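Local coordinates for protein biofilm growth-associated repressor (Xylella fastidiosa, PDB 3PQK) that represses transcription of its own operon by binding a palindromic AT-rich sequence over the -10 region of the blh promoter, at residues 29-34 with 88-92; 36-42 with 74-78. Residues are numbered along the deposited sequence.

Overall arrangement
Both contacts belong to one ArsR-type winged-helix domain, and their centres lie about 15 Å apart. Contact 1 packs helix 23-33 against the carboxy-terminal helix 84-96 near the centre of the chain and carries Cys-30, half of the disulfide with Cys-96. Contact 2 lies further out, where the residues leading into helix 39-46, the first helix of the predicted helix-turn-helix, pair with wing strand 76-79. The turn after helix 23-33 and the link from strand 76-79 to helix 84-96 join them along the chain. They also touch directly: Leu-32 CD2 is 3.4 Å from Tyr-77 O, and Thr-31 O is 3.2 Å from Phe-37 CE2. Helix 23-33, which carries Cys-30, thus packs against the predicted helix-turn-helix and the wing.

Contact 1: residues 29-34 with 88-92; sequences VCTLVE and VNALY
This is a partly buried helix-helix packing contact near the centre of the chain, where residues 29-33 of helix 23-33 cross residues 88-92 of helix 84-96 at -91°, the axes of these short segments 9.2 Å apart. The CA atoms of Cys-30 and Tyr-92 are 5.5 Å apart, those of Val-29 and Val-88 6.5 Å. Branched valines fill the interface compactly: Val-88 CG1 lies 3.6 Å from Val-29 CB and 3.7 Å from Val-33 CG2. In this ArsR-type winged-helix repressor, Cys-30 forms a disulfide with Cys-96, one turn beyond Tyr-92, so the two helices are also joined covalently, consistent with its role as a redox switch. Tyr-92, chi1 t, points along residues 29-34 toward Glu-34. Val-33 CG1 sits over its ring face in a CH-pi contact, 3.8 Å from the centroid, while Cys-30 SG lies at the ring edge, 5.4 Å from the centroid. A phenol suits this place: the ring packs on valine and Tyr-92 OH donates a short 2.5 Å hydrogen bond to OE2 of exposed Glu-34.

Contact 2: residues 36-42 with 74-78; sequences EFSVGEL and QIFYR
Extended backbone at Glu-36 to Ser-38 runs antiparallel to residues 76-78, and Phe-37 and Tyr-77 form a single hydrogen-bonded pair (CA-CA 5.4 Å): Phe-37 N donates to Tyr-77 O at 3.0 Å, and Tyr-77 N to Phe-37 O at 2.8 Å. One water bridges the next step, accepting from Val-39 N (3.0 Å) and donating to Ile-75 O (2.6 Å). Among charged groups, Glu-36 OE2 makes a salt bridge to Arg-78 NH1 (3.4 Å) whose hydrogen bond is weak; OE1 has the stronger partner, Arg-69 on the other wing strand. The broad ring of Tyr-77, chi1 m, reaches two apolar side chains, CD2 lying 4.2 Å from Leu-42 CD1 and CE2 4.1 Å from Val-39 CB. Helix 39-46 starts with a capping box: the short hydroxyl side chain of N-cap Ser-38, chi1 p, lets OG accept weakly from Glu-41 N (3.3 Å), while Ser-38 N donates to Glu-41 OE1 (2.9 Å). Such a single bridge between the residues before the helix-turn-helix and the wing hairpin is characteristic of the winged-helix fold.

Contact 1: residues 29-34 with 88-92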
ATOM      1  N   VAL B  29       2.562   7.650   9.955  1.00 18.11           N
ATOM      2  CA  VAL B  29       1.908   6.384  10.313  1.00 18.35           C
ATOM      3  C   VAL B  29       2.871   5.338  10.863  1.00 23.72           C
ATOM      4  O   VAL B  29       2.575   4.699  11.869  1.00 20.70           O
ATOM      5  CB  VAL B  29       0.896   5.859   9.252  1.00 21.33           C
ATOM      6  CG1 VAL B  29      -0.219   6.879   9.003  1.00 20.22           C
ATOM      7  CG2 VAL B  29       1.592   5.507   7.937  1.00 21.27           C
ATOM      8  N   CYS B  30       4.070   5.234  10.275  1.00 24.74           N
ATOM      9  CA  CYS B  30       5.064   4.296  10.815  1.00 25.87           C
ATOM     10  C   CYS B  30       5.512   4.691  12.226  1.00 27.29           C
ATOM     11  O   CYS B  30       5.641   3.815  13.076  1.00 25.48           O
ATOM     12  CB  CYS B  30       6.249   4.130   9.867  1.00 27.51           C
ATOM     13  SG  CYS B  30       6.000   2.837   8.635  1.00 32.30           S
ATOM     14  N   THR B  31       5.666   6.014  12.497  1.00 24.97           N
ATOM     15  CA  THR B  31       6.033   6.498  13.846  1.00 24.10           C
ATOM     16  C   THR B  31       4.937   6.120  14.856  1.00 27.59           C
ATOM     17  O   THR B  31       5.242   5.645  15.959  1.00 26.36           O
ATOM     18  CB  THR B  31       6.302   8.022  13.835  1.00 26.99           C
ATOM     19  OG1 THR B  31       7.254   8.339  12.815  1.00 24.95           O
ATOM     20  CG2 THR B  31       6.802   8.548  15.187  1.00 25.60           C
ATOM     21  N   LEU B  32       3.657   6.259  14.440  1.00 22.39           N
ATOM     22  CA  LEU B  32       2.497   5.968  15.285  1.00 21.66           C
ATOM     23  C   LEU B  32       2.226   4.509  15.583  1.00 24.72           C
ATOM     24  O   LEU B  32       1.456   4.198  16.478  1.00 25.37           O
ATOM     25  CB  LEU B  32       1.244   6.694  14.795  1.00 21.85           C
ATOM     26  CG  LEU B  32       1.285   8.227  14.826  1.00 26.56           C
ATOM     27  CD1 LEU B  32       0.103   8.786  14.063  1.00 26.96           C
ATOM     28  CD2 LEU B  32       1.245   8.775  16.285  1.00 27.81           C
ATOM     29  N   VAL B  33       2.863   3.606  14.861  1.00 23.60           N
ATOM     30  CA  VAL B  33       2.779   2.152  15.117  1.00 23.19           C
ATOM     31  C   VAL B  33       3.386   1.902  16.518  1.00 29.96           C
ATOM     32  O   VAL B  33       2.878   1.094  17.286  1.00 32.31           O
ATOM     33  CB  VAL B  33       3.547   1.382  13.998  1.00 26.48           C
ATOM     34  CG1 VAL B  33       3.825  -0.071  14.386  1.00 26.03           C
ATOM     35  CG2 VAL B  33       2.788   1.453  12.677  1.00 26.17           C
ATOM     36  N   GLU B  34       4.433   2.652  16.845  1.00 27.52           N
ATOM     37  CA  GLU B  34       5.174   2.586  18.099  1.00 27.82           C
ATOM     38  C   GLU B  34       4.441   3.172  19.315  1.00 32.88           C
ATOM     39  O   GLU B  34       4.739   2.780  20.451  1.00 31.54           O
ATOM     40  CB  GLU B  34       6.560   3.188  17.913  1.00 28.73           C
ATOM     41  CG  GLU B  34       7.405   2.329  16.973  1.00 41.15           C
ATOM     42  CD  GLU B  34       8.649   2.965  16.399  1.00 62.97           C
ATOM     43  OE1 GLU B  34       8.974   4.114  16.776  1.00 60.97           O
ATOM     44  OE2 GLU B  34       9.322   2.296  15.584  1.00 63.94           O
ATOM     45  N   VAL B  88      -1.020  -0.261   7.558  1.00 22.13           N
ATOM     46  CA  VAL B  88       0.028   0.556   8.193  1.00 21.55           C
ATOM     47  C   VAL B  88       1.012  -0.393   8.907  1.00 24.97           C
ATOM     48  O   VAL B  88       2.216  -0.298   8.687  1.00 24.10           O
ATOM     49  CB  VAL B  88      -0.539   1.621   9.159  1.00 25.01           C
ATOM     50  CG1 VAL B  88       0.595   2.337   9.891  1.00 25.12           C
ATOM     51  CG2 VAL B  88      -1.406   2.642   8.424  1.00 25.20           C
ATOM     52  N   ASN B  89       0.476  -1.342   9.712  1.00 22.80           N
ATOM     53  CA  ASN B  89       1.283  -2.331  10.421  1.00 23.49           C
ATOM     54  C   ASN B  89       2.154  -3.183   9.463  1.00 30.28           C
ATOM     55  O   ASN B  89       3.295  -3.481   9.802  1.00 32.80           O
ATOM     56  CB  ASN B  89       0.388  -3.205  11.304  1.00 20.11           C
ATOM     57  CG  ASN B  89       0.109  -2.591  12.661  1.00 45.32           C
ATOM     58  OD1 ASN B  89      -1.039  -2.387  13.052  1.00 47.73           O
ATOM     59  ND2 ASN B  89       1.151  -2.260  13.406  1.00 35.29           N
ATOM     60  N   ALA B  90       1.639  -3.519   8.252  1.00 25.24           N
ATOM     61  CA  ALA B  90       2.382  -4.283   7.242  1.00 24.76           C
ATOM     62  C   ALA B  90       3.468  -3.443   6.610  1.00 26.24           C
ATOM     63  O   ALA B  90       4.553  -3.955   6.368  1.00 24.69           O
ATOM     64  CB  ALA B  90       1.444  -4.801   6.161  1.00 26.09           C
ATOM     65  N   LEU B  91       3.184  -2.162   6.322  1.00 22.10           N
ATOM     66  CA  LEU B  91       4.183  -1.245   5.755  1.00 21.26           C
ATOM     67  C   LEU B  91       5.326  -1.044   6.773  1.00 26.93           C
ATOM     68  O   LEU B  91       6.494  -0.951   6.374  1.00 27.21           O
ATOM     69  CB  LEU B  91       3.548   0.121   5.418  1.00 20.22           C
ATOM     70  CG  LEU B  91       2.541   0.179   4.259  1.00 24.13           C
ATOM     71  CD1 LEU B  91       1.712   1.469   4.331  1.00 23.42           C
ATOM     72  CD2 LEU B  91       3.254   0.074   2.876  1.00 27.45           C
ATOM     73  N   TYR B  92       4.992  -1.003   8.089  1.00 25.30           N
ATOM     74  CA  TYR B  92       5.999  -0.852   9.158  1.00 26.16           C
ATOM     75  C   TYR B  92       6.954  -2.033   9.116  1.00 30.76           C
ATOM     76  O   TYR B  92       8.159  -1.820   8.923  1.00 32.42           O
ATOM     77  CB  TYR B  92       5.356  -0.730  10.556  1.00 27.88           C
ATOM     78  CG  TYR B  92       6.362  -0.569  11.683  1.00 30.92           C
ATOM     79  CD1 TYR B  92       6.935   0.671  11.965  1.00 32.48           C
ATOM     80  CD2 TYR B  92       6.705  -1.644  12.497  1.00 32.66           C
ATOM     81  CE1 TYR B  92       7.857   0.826  12.996  1.00 33.44           C
ATOM     82  CE2 TYR B  92       7.620  -1.497  13.544  1.00 33.96           C
ATOM     83  CZ  TYR B  92       8.188  -0.257  13.791  1.00 39.36           C
ATOM     84  OH  TYR B  92       9.088  -0.093  14.813  1.00 42.85           O
TER

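Contact 2: residues 36-42 with 74-78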
ATOM      1  N   GLU B  36       1.381   6.536  20.822  1.00 28.05           N
ATOM      2  CA  GLU B  36       0.726   7.849  20.730  1.00 26.74           C
ATOM      3  C   GLU B  36       1.745   8.948  20.895  1.00 28.21           C
ATOM      4  O   GLU B  36       2.557   8.877  21.818  1.00 26.62           O
ATOM      5  CB  GLU B  36      -0.337   8.005  21.837  1.00 28.00           C
ATOM      6  CG  GLU B  36      -1.387   6.906  21.865  1.00 38.69           C
ATOM      7  CD  GLU B  36      -2.559   7.094  22.812  1.00 71.96           C
ATOM      8  OE1 GLU B  36      -2.641   8.154  23.474  1.00 72.29           O
ATOM      9  OE2 GLU B  36      -3.411   6.177  22.878  1.00 70.03           O
ATOM     10  N   PHE B  37       1.728   9.958  20.016  1.00 24.54           N
ATOM     11  CA  PHE B  37       2.680  11.063  20.117  1.00 25.81           C
ATOM     12  C   PHE B  37       2.005  12.404  19.968  1.00 28.13           C
ATOM     13  O   PHE B  37       1.023  12.530  19.231  1.00 26.98           O
ATOM     14  CB  PHE B  37       3.804  10.935  19.076  1.00 29.47           C
ATOM     15  CG  PHE B  37       4.661   9.705  19.245  1.00 33.10           C
ATOM     16  CD1 PHE B  37       5.674   9.669  20.198  1.00 38.69           C
ATOM     17  CD2 PHE B  37       4.421   8.563  18.496  1.00 35.26           C
ATOM     18  CE1 PHE B  37       6.456   8.522  20.367  1.00 39.38           C
ATOM     19  CE2 PHE B  37       5.216   7.416  18.656  1.00 39.38           C
ATOM     20  CZ  PHE B  37       6.230   7.406  19.591  1.00 38.36           C
ATOM     21  N   SER B  38       2.583  13.430  20.610  1.00 20.77           N
ATOM     22  CA  SER B  38       2.032  14.762  20.505  1.00 21.02           C
ATOM     23  C   SER B  38       2.581  15.346  19.220  1.00 23.62           C
ATOM     24  O   SER B  38       3.466  14.744  18.623  1.00 22.47           O
ATOM     25  CB  SER B  38       2.419  15.600  21.727  1.00 24.31           C
ATOM     26  OG  SER B  38       3.753  16.057  21.598  1.00 27.28           O
ATOM     27  N   VAL B  39       2.086  16.510  18.799  1.00 24.58           N
ATOM     28  CA  VAL B  39       2.540  17.185  17.584  1.00 25.78           C
ATOM     29  C   VAL B  39       4.013  17.575  17.686  1.00 31.21           C
ATOM     30  O   VAL B  39       4.749  17.425  16.711  1.00 32.04           O
ATOM     31  CB  VAL B  39       1.571  18.338  17.155  1.00 32.19           C
ATOM     32  CG1 VAL B  39       1.559  19.507  18.152  1.00 33.21           C
ATOM     33  CG2 VAL B  39       1.845  18.829  15.742  1.00 31.41           C
ATOM     34  N   GLY B  40       4.442  18.007  18.874  1.00 28.41           N
ATOM     35  CA  GLY B  40       5.830  18.373  19.149  1.00 26.56           C
ATOM     36  C   GLY B  40       6.769  17.196  19.037  1.00 27.36           C
ATOM     37  O   GLY B  40       7.836  17.319  18.453  1.00 27.29           O
ATOM     38  N   GLU B  41       6.364  16.033  19.579  1.00 24.01           N
ATOM     39  CA  GLU B  41       7.117  14.792  19.518  1.00 22.98           C
ATOM     40  C   GLU B  41       7.215  14.278  18.082  1.00 30.35           C
ATOM     41  O   GLU B  41       8.269  13.752  17.680  1.00 28.88           O
ATOM     42  CB  GLU B  41       6.462  13.737  20.395  1.00 24.21           C
ATOM     43  CG  GLU B  41       6.466  14.145  21.850  1.00 29.01           C
ATOM     44  CD  GLU B  41       5.730  13.246  22.817  1.00 37.72           C
ATOM     45  OE1 GLU B  41       4.691  12.658  22.453  1.00 32.42           O
ATOM     46  OE2 GLU B  41       6.203  13.137  23.966  1.00 30.78           O
ATOM     47  N   LEU B  42       6.119  14.425  17.299  1.00 27.30           N
ATOM     48  CA  LEU B  42       6.124  13.994  15.897  1.00 25.57           C
ATOM     49  C   LEU B  42       7.097  14.851  15.096  1.00 31.57           C
ATOM     50  O   LEU B  42       7.884  14.317  14.325  1.00 31.45           O
ATOM     51  CB  LEU B  42       4.691  14.008  15.290  1.00 23.73           C
ATOM     52  CG  LEU B  42       3.769  12.914  15.833  1.00 26.19           C
ATOM     53  CD1 LEU B  42       2.333  13.213  15.563  1.00 26.18           C
ATOM     54  CD2 LEU B  42       4.199  11.516  15.400  1.00 26.21           C
ATOM     55  N   GLN B  74      -2.831  17.185  27.334  1.00 31.26           N
ATOM     56  CA  GLN B  74      -2.023  17.059  26.125  1.00 29.86           C
ATOM     57  C   GLN B  74      -2.787  16.349  24.994  1.00 29.43           C
ATOM     58  O   GLN B  74      -3.427  15.330  25.228  1.00 30.15           O
ATOM     59  CB  GLN B  74      -0.705  16.309  26.453  1.00 32.25           C
ATOM     60  CG  GLN B  74       0.301  16.194  25.302  1.00 36.06           C
ATOM     61  CD  GLN B  74       0.645  17.505  24.666  1.00 38.61           C
ATOM     62  OE1 GLN B  74       0.016  17.928  23.709  1.00 42.76           O
ATOM     63  NE2 GLN B  74       1.721  18.109  25.094  1.00 36.19           N
ATOM     64  N   ILE B  75      -2.716  16.877  23.795  1.00 25.80           N
ATOM     65  CA  ILE B  75      -3.329  16.228  22.620  1.00 26.82           C
ATOM     66  C   ILE B  75      -2.328  15.173  22.036  1.00 27.28           C
ATOM     67  O   ILE B  75      -1.257  15.554  21.581  1.00 26.26           O
ATOM     68  CB  ILE B  75      -3.738  17.273  21.526  1.00 30.66           C
ATOM     69  CG1 ILE B  75      -4.785  18.291  22.048  1.00 32.54           C
ATOM     70  CG2 ILE B  75      -4.243  16.574  20.232  1.00 31.78           C
ATOM     71  CD1 ILE B  75      -4.603  19.730  21.443  1.00 42.43           C
ATOM     72  N   PHE B  76      -2.693  13.885  22.046  1.00 22.89           N
ATOM     73  CA  PHE B  76      -1.877  12.816  21.449  1.00 23.39           C
ATOM     74  C   PHE B  76      -2.558  12.259  20.214  1.00 29.48           C
ATOM     75  O   PHE B  76      -3.769  11.995  20.234  1.00 28.85           O
ATOM     76  CB  PHE B  76      -1.644  11.641  22.421  1.00 25.60           C
ATOM     77  CG  PHE B  76      -0.823  12.013  23.627  1.00 28.53           C
ATOM     78  CD1 PHE B  76       0.555  12.178  23.526  1.00 30.71           C
ATOM     79  CD2 PHE B  76      -1.431  12.244  24.857  1.00 32.84           C
ATOM     80  CE1 PHE B  76       1.309  12.580  24.627  1.00 31.44           C
ATOM     81  CE2 PHE B  76      -0.670  12.623  25.970  1.00 35.60           C
ATOM     82  CZ  PHE B  76       0.698  12.767  25.850  1.00 32.28           C
ATOM     83  N   TYR B  77      -1.767  12.005  19.179  1.00 25.37           N
ATOM     84  CA  TYR B  77      -2.247  11.366  17.956  1.00 24.79           C
ATOM     85  C   TYR B  77      -1.933   9.899  18.078  1.00 28.24           C
ATOM     86  O   TYR B  77      -0.967   9.527  18.723  1.00 27.43           O
ATOM     87  CB  TYR B  77      -1.571  11.965  16.732  1.00 26.17           C
ATOM     88  CG  TYR B  77      -1.955  13.408  16.478  1.00 29.90           C
ATOM     89  CD1 TYR B  77      -2.915  13.737  15.524  1.00 31.62           C
ATOM     90  CD2 TYR B  77      -1.309  14.448  17.139  1.00 32.00           C
ATOM     91  CE1 TYR B  77      -3.230  15.064  15.242  1.00 33.47           C
ATOM     92  CE2 TYR B  77      -1.626  15.783  16.874  1.00 33.92           C
ATOM     93  CZ  TYR B  77      -2.596  16.084  15.933  1.00 43.06           C
ATOM     94  OH  TYR B  77      -2.902  17.393  15.646  1.00 49.05           O
ATOM     95  N   ARG B  78      -2.762   9.069  17.486  1.00 22.72           N
ATOM     96  CA  ARG B  78      -2.662   7.630  17.509  1.00 23.40           C
ATOM     97  C   ARG B  78      -3.349   7.108  16.254  1.00 27.49           C
ATOM     98  O   ARG B  78      -4.210   7.788  15.687  1.00 24.30           O
ATOM     99  CB  ARG B  78      -3.369   7.053  18.754  1.00 24.91           C
ATOM    100  CG  ARG B  78      -4.839   7.481  18.936  1.00 37.66           C
ATOM    101  CD  ARG B  78      -5.543   6.751  20.073  1.00 43.64           C
ATOM    102  NE  ARG B  78      -6.082   5.461  19.640  1.00 60.33           N
ATOM    103  CZ  ARG B  78      -6.365   4.443  20.450  1.00 82.72           C
ATOM    104  NH1 ARG B  78      -6.148   4.543  21.758  1.00 68.24           N
ATOM    105  NH2 ARG B  78      -6.849   3.309  19.956  1.00 73.57           N
TER
HETATM  106  O   HOH W   1      -0.390  17.567  20.227  1.00 25.53           O